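Local coordinates for erythrocyte membrane protein 1 (Plasmodium falciparum, PDB 2XU0) that probably binds host receptors as a parasite adhesin on the infected red cell, this piece being the N-terminal segment and first Duffy-binding-like domain, which mediates rosetting, at residues A[161-166]-A[263-268]; A[193-197]-A[302-307]; A[205-209]-A[311-315]; A[272-278]-A[290-295]. The protein carries 10 engineered substitutions. All coordinates share one frame; numbering follows the deposited sequence.

All four contacts lie in the Duffy-binding part of the chain. From the N terminus, helix 154-175 supplies 161-166, and interaction 1 closes its loop about a hundred residues later, at the end of helix 249-268. Helix 186-204 opens interaction 2, and the turn after it opens interaction 3; both close beyond interaction 1, at 302-307 and 311-315, so the three cross one another. Interaction 4 is a short local loop, 272-278 with 290-295, that starts after interaction 1 has closed and falls within the spans of interactions 2 and 3. Phe196 meets Trp265 and Tyr278 meets Thr304, joining interactions 1, 2 and 4, while Arg314 touches Ala197 between interactions 2 and 3.

Interaction 1 (A[161-166]-A[263-268]); sequences VLVTAK and QIWKAL
A single water joins the last residue of helix 249-268 to the middle of helix 154-175: it donates to Lys166 O at 2.8 Å and to Leu268 O at 3.0 Å, bridging two backbone carbonyls. Apart from this water the side chains meet by close apolar packing, made possible by two alanines, Ala165 and Ala267, whose methyls face across and meet CB to CB at 3.9 Å. With so little bulk between them the short segments approach to 7.6 Å, axis to axis, at a crossing angle of -37°. The backbones then come near enough for a CA-H...O contact, Leu268 CA to Ala165 O at 3.5 Å, and it is almost straight, 174° at the hydrogen.

Larger side chains close the upstream part. Leu162 reaches over with one branch, CD2, which lies 3.7 Å from Ala267 CB and also touches the Gln263 carbonyl. Val161 lays CG1 against CG1 of Ile264 at 3.8 Å, the two side chains crossing at a slant. At the downstream end Leu268 points away overall, but its CB rests on the Ala165 methyl; with CG anti to the backbone N (chi1 -179°), CD1 comes close to Ala165 O.

Gln263 binds Gly50 through its amide nitrogen. Around the pair, helix 186-204 packs against Val161, Ile264 and Leu268 through Val203, Phe196 and Leu192, while Leu78 of helix 78-81 covers Leu162 and Lys166.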
loop_
_atom_site.group_PDB
_atom_site.type_symbol
_atom_site.label_atom_id
_atom_site.label_comp_id
_atom_site.label_asym_id
_atom_site.label_seq_id
_atom_site.Cartn_x
_atom_site.Cartn_y
_atom_site.Cartn_z
ATOM N N VAL A 161 17.313 -11.016 -7.157
ATOM C CA VAL A 161 15.903 -10.704 -6.893
ATOM C C VAL A 161 15.319 -11.590 -5.796
ATOM O O VAL A 161 14.563 -11.107 -4.955
ATOM C CB VAL A 161 15.048 -10.648 -8.202
ATOM C CG1 VAL A 161 13.570 -10.346 -7.887
ATOM C CG2 VAL A 161 15.607 -9.593 -9.168
ATOM N N LEU A 162 15.710 -12.876 -5.761
ATOM C CA LEU A 162 15.249 -13.791 -4.698
ATOM C C LEU A 162 15.803 -13.343 -3.360
ATOM O O LEU A 162 15.077 -13.350 -2.368
ATOM C CB LEU A 162 15.635 -15.255 -4.969
ATOM C CG LEU A 162 14.997 -15.981 -6.162
ATOM C CD1 LEU A 162 15.320 -17.450 -6.095
ATOM C CD2 LEU A 162 13.490 -15.823 -6.211
ATOM N N VAL A 163 17.065 -12.856 -3.349
ATOM C CA VAL A 163 17.723 -12.321 -2.134
ATOM C C VAL A 163 16.931 -11.091 -1.651
ATOM O O VAL A 163 16.654 -10.980 -0.455
ATOM C CB VAL A 163 19.243 -12.019 -2.391
ATOM C CG1 VAL A 163 19.898 -11.288 -1.201
ATOM C CG2 VAL A 163 20.015 -13.307 -2.730
ATOM N N THR A 164 16.502 -10.195 -2.597
ATOM C CA THR A 164 15.705 -9.001 -2.245
ATOM C C THR A 164 14.373 -9.450 -1.596
ATOM O O THR A 164 14.005 -8.973 -0.516
ATOM C CB THR A 164 15.443 -8.163 -3.535
ATOM O OG1 THR A 164 16.669 -7.732 -4.119
ATOM C CG2 THR A 164 14.535 -6.985 -3.301
ATOM N N ALA A 165 13.671 -10.381 -2.264
ATOM C CA ALA A 165 12.383 -10.918 -1.806
ATOM C C ALA A 165 12.465 -11.529 -0.416
ATOM O O ALA A 165 11.695 -11.141 0.472
ATOM C CB ALA A 165 11.843 -11.919 -2.828
ATOM N N LYS A 166 13.446 -12.435 -0.193
ATOM C CA LYS A 166 13.661 -13.053 1.122
ATOM C C LYS A 166 13.759 -11.989 2.231
ATOM O O LYS A 166 12.980 -12.013 3.204
ATOM C CB LYS A 166 14.930 -13.933 1.091
ATOM C CG LYS A 166 15.375 -14.447 2.477
ATOM C CD LYS A 166 16.847 -14.879 2.485
ATOM C CE LYS A 166 17.364 -15.321 3.842
ATOM N NZ LYS A 166 17.532 -14.190 4.798
ATOM N N GLN A 263 8.608 -18.056 -8.456
ATOM C CA GLN A 263 9.780 -18.291 -7.578
ATOM C C GLN A 263 10.022 -17.064 -6.705
ATOM O O GLN A 263 10.297 -17.196 -5.501
ATOM C CB GLN A 263 11.061 -18.520 -8.393
ATOM C CG GLN A 263 10.977 -19.525 -9.513
ATOM C CD GLN A 263 12.302 -19.626 -10.213
ATOM O OE1 GLN A 263 13.293 -20.103 -9.644
ATOM N NE2 GLN A 263 12.349 -19.159 -11.461
ATOM N N ILE A 264 9.886 -15.859 -7.297
ATOM C CA ILE A 264 10.030 -14.603 -6.551
ATOM C C ILE A 264 9.023 -14.572 -5.371
ATOM O O ILE A 264 9.418 -14.268 -4.238
ATOM C CB ILE A 264 9.971 -13.357 -7.490
ATOM C CG1 ILE A 264 11.254 -13.308 -8.385
ATOM C CG2 ILE A 264 9.831 -12.027 -6.660
ATOM C CD1 ILE A 264 11.095 -12.700 -9.876
ATOM N N TRP A 265 7.748 -14.955 -5.623
ATOM C CA TRP A 265 6.715 -14.998 -4.564
ATOM C C TRP A 265 7.116 -16.007 -3.485
ATOM O O TRP A 265 6.849 -15.762 -2.308
ATOM C CB TRP A 265 5.343 -15.389 -5.134
ATOM C CG TRP A 265 4.256 -15.454 -4.072
ATOM C CD1 TRP A 265 3.727 -16.576 -3.508
ATOM C CD2 TRP A 265 3.658 -14.343 -3.390
ATOM N NE1 TRP A 265 2.869 -16.236 -2.492
ATOM C CE2 TRP A 265 2.762 -14.870 -2.440
ATOM C CE3 TRP A 265 3.773 -12.943 -3.512
ATOM C CZ2 TRP A 265 2.007 -14.053 -1.597
ATOM C CZ3 TRP A 265 3.029 -12.136 -2.673
ATOM C CH2 TRP A 265 2.128 -12.683 -1.760
ATOM N N LYS A 266 7.692 -17.176 -3.911
ATOM C CA LYS A 266 8.157 -18.244 -3.007
ATOM C C LYS A 266 9.249 -17.678 -2.097
ATOM O O LYS A 266 9.119 -17.765 -0.892
ATOM C CB LYS A 266 8.647 -19.469 -3.815
ATOM C CG LYS A 266 8.856 -20.708 -2.959
ATOM C CD LYS A 266 9.154 -21.957 -3.776
ATOM C CE LYS A 266 9.435 -23.122 -2.848
ATOM N NZ LYS A 266 9.874 -24.340 -3.586
ATOM N N ALA A 267 10.270 -16.999 -2.658
ATOM C CA ALA A 267 11.307 -16.367 -1.833
ATOM C C ALA A 267 10.715 -15.315 -0.867
ATOM O O ALA A 267 11.014 -15.320 0.333
ATOM C CB ALA A 267 12.367 -15.742 -2.728
ATOM N N LEU A 268 9.828 -14.441 -1.381
ATOM C CA LEU A 268 9.202 -13.402 -0.572
ATOM C C LEU A 268 8.481 -13.936 0.655
ATOM O O LEU A 268 8.443 -13.259 1.688
ATOM C CB LEU A 268 8.248 -12.532 -1.447
ATOM C CG LEU A 268 7.515 -11.349 -0.743
ATOM C CD1 LEU A 268 8.501 -10.229 -0.314
ATOM C CD2 LEU A 268 6.450 -10.774 -1.658
HETATM O O HOH W 1 10.798 -13.721 3.451
#

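Interaction 2 (A[193-197]-A[302-307]); sequences ARSFA and PPTYLD
An ST turn shapes the loop that leads into helix 311-338: Thr304 OG1 accepts a hydrogen bond from the backbone N of Leu306 at 3.1 Å, with an N-H...O angle of 162°, and the turned chain lies against one side of helix 186-204. Thr304 holds OG1 anti to its own N (chi1 -178°), which leaves CG2 between N and the carbonyl carbon, where it meets Phe196 CD2 at 3.8 Å. The hydroxyl oxygen also rests on the methyl of Ala193 and is hydrogen-bonded to Glu27.

Leu306 follows, placing CD1 3.8 Å from Ala193 CB and its own CB 3.9 Å from Ala197 CB, so the two small residues one helical turn apart receive it. The Ala197 methyl also sits on the peptide joining Leu306 to Asp307.

Phe196 stretches out across the loop, CG anti to its N. Its far end meets Pro302, with CZ 4.1 Å from Pro302 CG, and CE2 comes 3.5 Å from Asp307 OD2; ring and carboxylate planes are 51° apart. The same ring packs edge-to-face with Trp265.

The Asp307 carboxylate is thus buried beside an aromatic ring, but its OD2 is held by a salt bridge from Arg261 and a hydrogen bond from Trp257. Those two donors probably stabilise its negative charge. The segments themselves share apolar and van der Waals contacts alone; Thr304 OG1 and Asp307 OD2 find their polar partners in the loop itself or on helices 22-39 and 249-268.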
loop_
_atom_site.group_PDB
_atom_site.type_symbol
_atom_site.label_atom_id
_atom_site.label_comp_id
_atom_site.label_asym_id
_atom_site.label_seq_id
_atom_site.Cartn_x
_atom_site.Cartn_y
_atom_site.Cartn_z
ATOM N N ALA A 193 1.968 -8.870 -0.581
ATOM C CA ALA A 193 1.478 -8.723 -1.984
ATOM C C ALA A 193 1.783 -7.291 -2.492
ATOM O O ALA A 193 2.133 -7.098 -3.658
ATOM C CB ALA A 193 -0.002 -8.990 -2.031
ATOM N N ARG A 194 1.733 -6.304 -1.588
ATOM C CA ARG A 194 2.034 -4.919 -1.947
ATOM C C ARG A 194 3.493 -4.721 -2.273
ATOM O O ARG A 194 3.790 -4.004 -3.217
ATOM C CB ARG A 194 1.571 -3.959 -0.864
ATOM C CG ARG A 194 0.074 -3.891 -0.768
ATOM C CD ARG A 194 -0.243 -2.984 0.366
ATOM N NE ARG A 194 -1.669 -2.727 0.458
ATOM C CZ ARG A 194 -2.316 -2.622 1.603
ATOM N NH1 ARG A 194 -1.668 -2.772 2.752
ATOM N NH2 ARG A 194 -3.609 -2.367 1.617
ATOM N N SER A 195 4.410 -5.378 -1.516
ATOM C CA SER A 195 5.846 -5.319 -1.768
ATOM C C SER A 195 6.194 -6.096 -3.012
ATOM O O SER A 195 7.028 -5.663 -3.786
ATOM C CB SER A 195 6.634 -5.837 -0.559
ATOM O OG SER A 195 6.686 -4.804 0.406
ATOM N N PHE A 196 5.574 -7.278 -3.193
ATOM C CA PHE A 196 5.755 -8.132 -4.377
ATOM C C PHE A 196 5.459 -7.311 -5.628
ATOM O O PHE A 196 6.212 -7.372 -6.620
ATOM C CB PHE A 196 4.754 -9.287 -4.316
ATOM C CG PHE A 196 4.767 -10.252 -5.473
ATOM C CD1 PHE A 196 5.883 -11.041 -5.730
ATOM C CD2 PHE A 196 3.612 -10.483 -6.215
ATOM C CE1 PHE A 196 5.845 -12.041 -6.722
ATOM C CE2 PHE A 196 3.576 -11.461 -7.220
ATOM C CZ PHE A 196 4.700 -12.209 -7.490
ATOM N N ALA A 197 4.354 -6.558 -5.577
ATOM C CA ALA A 197 3.932 -5.670 -6.693
ATOM C C ALA A 197 4.944 -4.520 -6.953
ATOM O O ALA A 197 5.287 -4.264 -8.104
ATOM C CB ALA A 197 2.543 -5.119 -6.426
ATOM N N PRO A 302 1.260 -17.572 -7.540
ATOM C CA PRO A 302 0.948 -16.615 -6.463
ATOM C C PRO A 302 -0.555 -16.401 -6.265
ATOM O O PRO A 302 -1.322 -16.441 -7.231
ATOM C CB PRO A 302 1.667 -15.340 -6.913
ATOM C CG PRO A 302 2.783 -15.818 -7.751
ATOM C CD PRO A 302 2.276 -17.036 -8.466
ATOM N N PRO A 303 -1.038 -16.157 -5.040
ATOM C CA PRO A 303 -2.492 -15.937 -4.885
ATOM C C PRO A 303 -2.888 -14.503 -5.248
ATOM O O PRO A 303 -4.060 -14.166 -5.191
ATOM C CB PRO A 303 -2.739 -16.243 -3.403
ATOM C CG PRO A 303 -1.430 -15.926 -2.738
ATOM C CD PRO A 303 -0.326 -15.985 -3.757
ATOM N N THR A 304 -1.893 -13.659 -5.569
ATOM C CA THR A 304 -2.108 -12.250 -5.868
ATOM C C THR A 304 -1.820 -11.925 -7.322
ATOM O O THR A 304 -0.969 -12.553 -7.977
ATOM C CB THR A 304 -1.308 -11.311 -4.876
ATOM O OG1 THR A 304 -1.594 -9.949 -5.197
ATOM C CG2 THR A 304 0.208 -11.479 -4.975
ATOM N N TYR A 305 -2.480 -10.861 -7.778
ATOM C CA TYR A 305 -2.327 -10.267 -9.105
ATOM C C TYR A 305 -2.114 -8.753 -8.974
ATOM O O TYR A 305 -2.308 -8.025 -9.934
ATOM C CB TYR A 305 -3.526 -10.613 -9.984
ATOM C CG TYR A 305 -3.710 -12.116 -10.114
ATOM C CD1 TYR A 305 -3.007 -12.849 -11.075
ATOM C CD2 TYR A 305 -4.538 -12.814 -9.236
ATOM C CE1 TYR A 305 -3.183 -14.234 -11.197
ATOM C CE2 TYR A 305 -4.702 -14.197 -9.341
ATOM C CZ TYR A 305 -4.069 -14.890 -10.356
ATOM O OH TYR A 305 -4.268 -16.247 -10.437
ATOM N N LEU A 306 -1.646 -8.284 -7.798
ATOM C CA LEU A 306 -1.380 -6.860 -7.574
ATOM C C LEU A 306 -0.251 -6.379 -8.461
ATOM O O LEU A 306 -0.268 -5.227 -8.890
ATOM C CB LEU A 306 -1.104 -6.535 -6.106
ATOM C CG LEU A 306 -2.299 -6.505 -5.134
ATOM C CD1 LEU A 306 -1.831 -6.088 -3.739
ATOM C CD2 LEU A 306 -3.387 -5.543 -5.583
ATOM N N ASP A 307 0.685 -7.285 -8.828
ATOM C CA ASP A 307 1.774 -6.937 -9.744
ATOM C C ASP A 307 1.256 -6.617 -11.180
ATOM O O ASP A 307 2.039 -6.268 -12.064
ATOM C CB ASP A 307 2.876 -8.013 -9.723
ATOM C CG ASP A 307 2.436 -9.454 -9.975
ATOM O OD1 ASP A 307 1.321 -9.831 -9.526
ATOM O OD2 ASP A 307 3.250 -10.234 -10.524
#

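Interaction 3 (A[205-209]-A[311-315])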
loop_
_atom_site.group_PDB
_atom_site.type_symbol
_atom_site.label_atom_id
_atom_site.label_comp_id
_atom_site.label_asym_id
_atom_site.label_seq_id
_atom_site.Cartn_x
_atom_site.Cartn_y
_atom_site.Cartn_z
ATOM N N GLY A 205 10.997 -1.758 -14.490
ATOM C CA GLY A 205 11.301 -0.364 -14.780
ATOM C C GLY A 205 10.076 0.529 -14.875
ATOM O O GLY A 205 10.138 1.596 -15.488
ATOM N N ARG A 206 8.963 0.127 -14.213
ATOM C CA ARG A 206 7.692 0.853 -14.178
ATOM C C ARG A 206 7.544 1.617 -12.864
ATOM O O ARG A 206 6.748 2.545 -12.801
ATOM C CB ARG A 206 6.530 -0.130 -14.324
ATOM C CG ARG A 206 6.462 -0.838 -15.690
ATOM C CD ARG A 206 5.392 -1.910 -15.600
ATOM N NE ARG A 206 5.205 -2.679 -16.831
ATOM C CZ ARG A 206 4.248 -3.588 -16.979
ATOM N NH1 ARG A 206 3.388 -3.823 -15.998
ATOM N NH2 ARG A 206 4.121 -4.243 -18.118
ATOM N N ASP A 207 8.319 1.234 -11.815
ATOM C CA ASP A 207 8.255 1.867 -10.512
ATOM C C ASP A 207 8.493 3.378 -10.595
ATOM O O ASP A 207 9.375 3.814 -11.341
ATOM C CB ASP A 207 9.221 1.163 -9.542
ATOM C CG ASP A 207 9.327 1.860 -8.227
ATOM O OD1 ASP A 207 8.423 1.656 -7.367
ATOM O OD2 ASP A 207 10.197 2.739 -8.102
ATOM N N MET A 208 7.692 4.163 -9.868
ATOM C CA MET A 208 7.715 5.646 -9.895
ATOM C C MET A 208 8.657 6.267 -8.849
ATOM O O MET A 208 8.884 7.473 -8.880
ATOM C CB MET A 208 6.308 6.195 -9.595
ATOM C CG MET A 208 5.299 6.046 -10.702
ATOM S SD MET A 208 3.731 6.767 -10.117
ATOM C CE MET A 208 2.983 5.402 -9.392
ATOM N N PHE A 209 9.152 5.477 -7.887
ATOM C CA PHE A 209 9.979 6.058 -6.828
ATOM C C PHE A 209 11.435 6.236 -7.218
ATOM O O PHE A 209 12.058 5.330 -7.764
ATOM C CB PHE A 209 9.782 5.344 -5.485
ATOM C CG PHE A 209 10.390 6.025 -4.273
ATOM C CD1 PHE A 209 9.871 7.224 -3.791
ATOM C CD2 PHE A 209 11.410 5.410 -3.547
ATOM C CE1 PHE A 209 10.410 7.831 -2.644
ATOM C CE2 PHE A 209 11.963 6.030 -2.425
ATOM C CZ PHE A 209 11.465 7.239 -1.987
ATOM N N GLN A 311 0.620 0.955 -10.370
ATOM C CA GLN A 311 1.263 1.342 -9.109
ATOM C C GLN A 311 0.560 2.468 -8.345
ATOM O O GLN A 311 0.391 2.360 -7.128
ATOM C CB GLN A 311 2.753 1.634 -9.335
ATOM C CG GLN A 311 3.526 1.938 -8.045
ATOM C CD GLN A 311 4.986 2.000 -8.259
ATOM O OE1 GLN A 311 5.499 2.877 -8.968
ATOM N NE2 GLN A 311 5.707 1.128 -7.555
ATOM N N PHE A 312 0.145 3.538 -9.055
ATOM C CA PHE A 312 -0.563 4.662 -8.449
ATOM C C PHE A 312 -1.846 4.169 -7.736
ATOM O O PHE A 312 -2.151 4.625 -6.644
ATOM C CB PHE A 312 -0.900 5.757 -9.516
ATOM C CG PHE A 312 -1.958 6.708 -8.994
ATOM C CD1 PHE A 312 -1.657 7.623 -7.987
ATOM C CD2 PHE A 312 -3.284 6.598 -9.413
ATOM C CE1 PHE A 312 -2.666 8.386 -7.386
ATOM C CE2 PHE A 312 -4.283 7.386 -8.834
ATOM C CZ PHE A 312 -3.963 8.290 -7.835
ATOM N N LEU A 313 -2.616 3.277 -8.378
ATOM C CA LEU A 313 -3.847 2.730 -7.789
ATOM C C LEU A 313 -3.554 1.890 -6.526
ATOM O O LEU A 313 -4.297 1.959 -5.540
ATOM C CB LEU A 313 -4.633 1.898 -8.842
ATOM C CG LEU A 313 -5.133 2.709 -10.048
ATOM C CD1 LEU A 313 -5.780 1.813 -11.082
ATOM C CD2 LEU A 313 -6.059 3.890 -9.605
ATOM N N ARG A 314 -2.488 1.104 -6.569
ATOM C CA ARG A 314 -2.038 0.295 -5.431
ATOM C C ARG A 314 -1.618 1.216 -4.295
ATOM O O ARG A 314 -1.986 0.959 -3.175
ATOM C CB ARG A 314 -0.816 -0.535 -5.809
ATOM C CG ARG A 314 -1.074 -1.595 -6.856
ATOM C CD ARG A 314 0.067 -2.581 -6.902
ATOM N NE ARG A 314 1.414 -1.995 -6.788
ATOM C CZ ARG A 314 2.303 -1.946 -7.772
ATOM N NH1 ARG A 314 1.969 -2.317 -8.998
ATOM N NH2 ARG A 314 3.511 -1.460 -7.553
ATOM N N TRP A 315 -0.869 2.295 -4.589
ATOM C CA TRP A 315 -0.417 3.215 -3.546
ATOM C C TRP A 315 -1.531 3.992 -2.895
ATOM O O TRP A 315 -1.476 4.216 -1.692
ATOM C CB TRP A 315 0.655 4.179 -4.068
ATOM C CG TRP A 315 1.984 3.553 -4.417
ATOM C CD1 TRP A 315 2.407 2.276 -4.149
ATOM C CD2 TRP A 315 3.135 4.266 -4.909
ATOM N NE1 TRP A 315 3.728 2.128 -4.542
ATOM C CE2 TRP A 315 4.207 3.342 -4.977
ATOM C CE3 TRP A 315 3.361 5.600 -5.302
ATOM C CZ2 TRP A 315 5.478 3.706 -5.473
ATOM C CZ3 TRP A 315 4.607 5.949 -5.821
ATOM C CH2 TRP A 315 5.644 5.009 -5.913
#
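One side-chain amide, that of Gln311, spans a loop residue's side chain and the next residue's backbone, using both its ends. OE1 accepts Met208 N at 2.7 Å, with the donor in the carbonyl plane, while NE2 donates to Asp207 OD1 at 2.8 Å and 164°. The carboxylate and amide planes stand 83° apart, and NE2 meets OD1 on its anti side, somewhat out of the carboxylate plane. These bonds fix which way round the amide sits; NE2 also reaches Asp198. Arg135 forms a salt bridge with the same OD1 of Asp207, and OD2 takes Phe209 N at 2.9 Å in an Asx turn.

Met208 slides past Gln311 in the opposite direction, its chain straight to SD and then bent (chi3 -90°). The bend carries CE to 3.9 Å from Phe312 CB and over one face of the Trp315 indole, where Gln311 CG also lies. SD is 5.2 Å from the centroid of the six-membered ring, an oblique Met-aromatic contact. Met208 CB touches CH2 of the same ring at 3.9 Å.

The loop follows the Schellman motif that ends helix 186-204 at Gly205, and it packs on the first turn of helix 311-338. Met208 lies near Ile118 of the magnesium site, while Phe312 and Leu313, farther round the start of the helix, reach helices 371-407 and 415-423.

Interaction 4 (A[272-278]-A[290-295]); sequences APYYADY and SSHGKC
Ser290 makes three hydrogen bonds to 272-278: its N donates to Tyr278 O at 3.1 Å, and its OG takes Tyr278 N while giving its own proton to Asp277 OD1 at 2.7 Å. OG can do both because chi1 of 58° sets it between N and the carbonyl carbon, turned to the opposing backbone. That Asp277 oxygen is gripped twice, using its anti lone pair for Ser290 OG and its syn lone pair for Gly293 N at 2.9 Å. The carboxylate thus pins the intervening turn.

The His292 carbonyl oxygen then lies obliquely beside the Tyr274 ring, 3.5 Å from CE1. A water bound to Tyr274 OH also reaches His292 O, weakly. At Gly293 the chain takes positive phi and CA lies 3.0 Å from Tyr274 O, with no room for a side chain there.

Lys294 N hydrogen-bonds to Tyr274 O at 3.2 Å, from well above the carbonyl plane, with a weaker bond to Pro273 O. Its side chain curls at chi3 and chi4 to bring NZ to Ala272 O at 2.7 Å, in the carbonyl plane; Cys270 O and Asn74 also hold NZ. Cys295 N closes the series on Ala276 O at 2.8 Å, and SG rests against the methyls of Ala272 and Ala276.

The two loops flank the hairpin of strands 279-281 and 287-289. The Cys295 disulfide to Cys189 ties 290-295 to helix 186-204, and Trp265 of helix 249-268 hydrogen-bonds to Cys295 O.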
loop_
_atom_site.group_PDB
_atom_site.type_symbol
_atom_site.label_atom_id
_atom_site.label_comp_id
_atom_site.label_asym_id
_atom_site.label_seq_id
_atom_site.Cartn_x
_atom_site.Cartn_y
_atom_site.Cartn_z
ATOM N N ALA A 272 7.166 -16.138 5.901
ATOM C CA ALA A 272 5.768 -15.820 6.188
ATOM C C ALA A 272 5.245 -16.765 7.261
ATOM O O ALA A 272 5.627 -17.940 7.251
ATOM C CB ALA A 272 4.924 -15.910 4.916
ATOM N N PRO A 273 4.453 -16.275 8.241
ATOM C CA PRO A 273 3.949 -17.177 9.291
ATOM C C PRO A 273 3.159 -18.325 8.696
ATOM O O PRO A 273 2.501 -18.138 7.660
ATOM C CB PRO A 273 3.012 -16.285 10.107
ATOM C CG PRO A 273 3.430 -14.901 9.801
ATOM C CD PRO A 273 3.893 -14.918 8.394
ATOM N N TYR A 274 3.218 -19.511 9.345
ATOM C CA TYR A 274 2.451 -20.676 8.889
ATOM C C TYR A 274 0.962 -20.379 8.823
ATOM O O TYR A 274 0.329 -20.688 7.830
ATOM C CB TYR A 274 2.702 -21.936 9.743
ATOM C CG TYR A 274 1.954 -23.135 9.196
ATOM C CD1 TYR A 274 2.404 -23.802 8.057
ATOM C CD2 TYR A 274 0.745 -23.545 9.759
ATOM C CE1 TYR A 274 1.701 -24.882 7.527
ATOM C CE2 TYR A 274 0.031 -24.625 9.236
ATOM C CZ TYR A 274 0.521 -25.298 8.127
ATOM O OH TYR A 274 -0.173 -26.363 7.606
ATOM N N TYR A 275 0.417 -19.774 9.865
ATOM C CA TYR A 275 -0.995 -19.454 9.938
ATOM C C TYR A 275 -1.249 -18.054 9.383
ATOM O O TYR A 275 -1.524 -17.093 10.110
ATOM C CB TYR A 275 -1.517 -19.673 11.364
ATOM C CG TYR A 275 -1.362 -21.111 11.834
ATOM C CD1 TYR A 275 -2.282 -22.091 11.460
ATOM C CD2 TYR A 275 -0.332 -21.480 12.702
ATOM C CE1 TYR A 275 -2.165 -23.409 11.912
ATOM C CE2 TYR A 275 -0.195 -22.800 13.153
ATOM C CZ TYR A 275 -1.115 -23.761 12.754
ATOM O OH TYR A 275 -1.002 -25.065 13.188
ATOM N N ALA A 276 -1.065 -17.942 8.069
ATOM C CA ALA A 276 -1.264 -16.712 7.289
ATOM C C ALA A 276 -1.548 -17.110 5.857
ATOM O O ALA A 276 -0.792 -17.865 5.244
ATOM C CB ALA A 276 -0.039 -15.811 7.366
ATOM N N ASP A 277 -2.661 -16.635 5.333
ATOM C CA ASP A 277 -3.023 -16.953 3.952
ATOM C C ASP A 277 -3.561 -15.719 3.258
ATOM O O ASP A 277 -4.097 -14.830 3.927
ATOM C CB ASP A 277 -4.064 -18.102 3.902
ATOM C CG ASP A 277 -3.459 -19.446 4.247
ATOM O OD1 ASP A 277 -2.836 -20.066 3.351
ATOM O OD2 ASP A 277 -3.491 -19.818 5.441
ATOM N N TYR A 278 -3.409 -15.650 1.930
ATOM C CA TYR A 278 -3.939 -14.503 1.182
ATOM C C TYR A 278 -5.403 -14.759 0.845
ATOM O O TYR A 278 -5.744 -15.830 0.334
ATOM C CB TYR A 278 -3.136 -14.269 -0.108
ATOM C CG TYR A 278 -3.455 -12.944 -0.778
ATOM C CD1 TYR A 278 -3.067 -11.739 -0.199
ATOM C CD2 TYR A 278 -4.135 -12.898 -1.989
ATOM C CE1 TYR A 278 -3.376 -10.521 -0.792
ATOM C CE2 TYR A 278 -4.398 -11.680 -2.624
ATOM C CZ TYR A 278 -4.011 -10.493 -2.018
ATOM O OH TYR A 278 -4.334 -9.270 -2.549
ATOM N N SER A 290 -5.184 -18.819 -0.478
ATOM C CA SER A 290 -4.069 -19.767 -0.486
ATOM C C SER A 290 -4.488 -20.842 0.538
ATOM O O SER A 290 -5.279 -20.531 1.430
ATOM C CB SER A 290 -2.756 -19.088 -0.101
ATOM O OG SER A 290 -2.848 -18.497 1.178
ATOM N N SER A 291 -4.027 -22.096 0.383
ATOM C CA SER A 291 -4.502 -23.227 1.187
ATOM C C SER A 291 -3.575 -23.789 2.261
ATOM O O SER A 291 -4.058 -24.475 3.164
ATOM C CB SER A 291 -4.856 -24.385 0.256
ATOM O OG SER A 291 -5.845 -24.033 -0.691
ATOM N N HIS A 292 -2.262 -23.642 2.094
ATOM C CA HIS A 292 -1.307 -24.314 2.973
ATOM C C HIS A 292 -0.456 -23.408 3.847
ATOM O O HIS A 292 0.588 -23.825 4.359
ATOM C CB HIS A 292 -0.484 -25.342 2.157
ATOM C CG HIS A 292 -1.342 -26.397 1.522
ATOM N ND1 HIS A 292 -1.504 -26.466 0.148
ATOM C CD2 HIS A 292 -2.114 -27.353 2.098
ATOM C CE1 HIS A 292 -2.344 -27.471 -0.072
ATOM N NE2 HIS A 292 -2.753 -28.026 1.068
ATOM N N GLY A 293 -0.940 -22.193 4.059
ATOM C CA GLY A 293 -0.278 -21.229 4.926
ATOM C C GLY A 293 0.940 -20.578 4.305
ATOM O O GLY A 293 1.244 -20.773 3.119
ATOM N N LYS A 294 1.641 -19.768 5.113
ATOM C CA LYS A 294 2.819 -19.035 4.621
ATOM C C LYS A 294 2.477 -18.184 3.346
ATOM O O LYS A 294 3.315 -18.035 2.444
ATOM C CB LYS A 294 3.997 -20.011 4.373
ATOM C CG LYS A 294 4.475 -20.786 5.616
ATOM C CD LYS A 294 5.754 -21.570 5.314
ATOM C CE LYS A 294 6.987 -20.729 5.030
ATOM N NZ LYS A 294 7.261 -19.761 6.120
ATOM N N CYS A 295 1.213 -17.706 3.254
ATOM C CA CYS A 295 0.703 -16.882 2.142
ATOM C C CYS A 295 0.834 -17.568 0.776
ATOM O O CYS A 295 1.036 -16.876 -0.231
ATOM C CB CYS A 295 1.357 -15.497 2.129
ATOM S SG CYS A 295 1.386 -14.652 3.723
HETATM O O HOH W 2 0.105 -27.080 5.100
#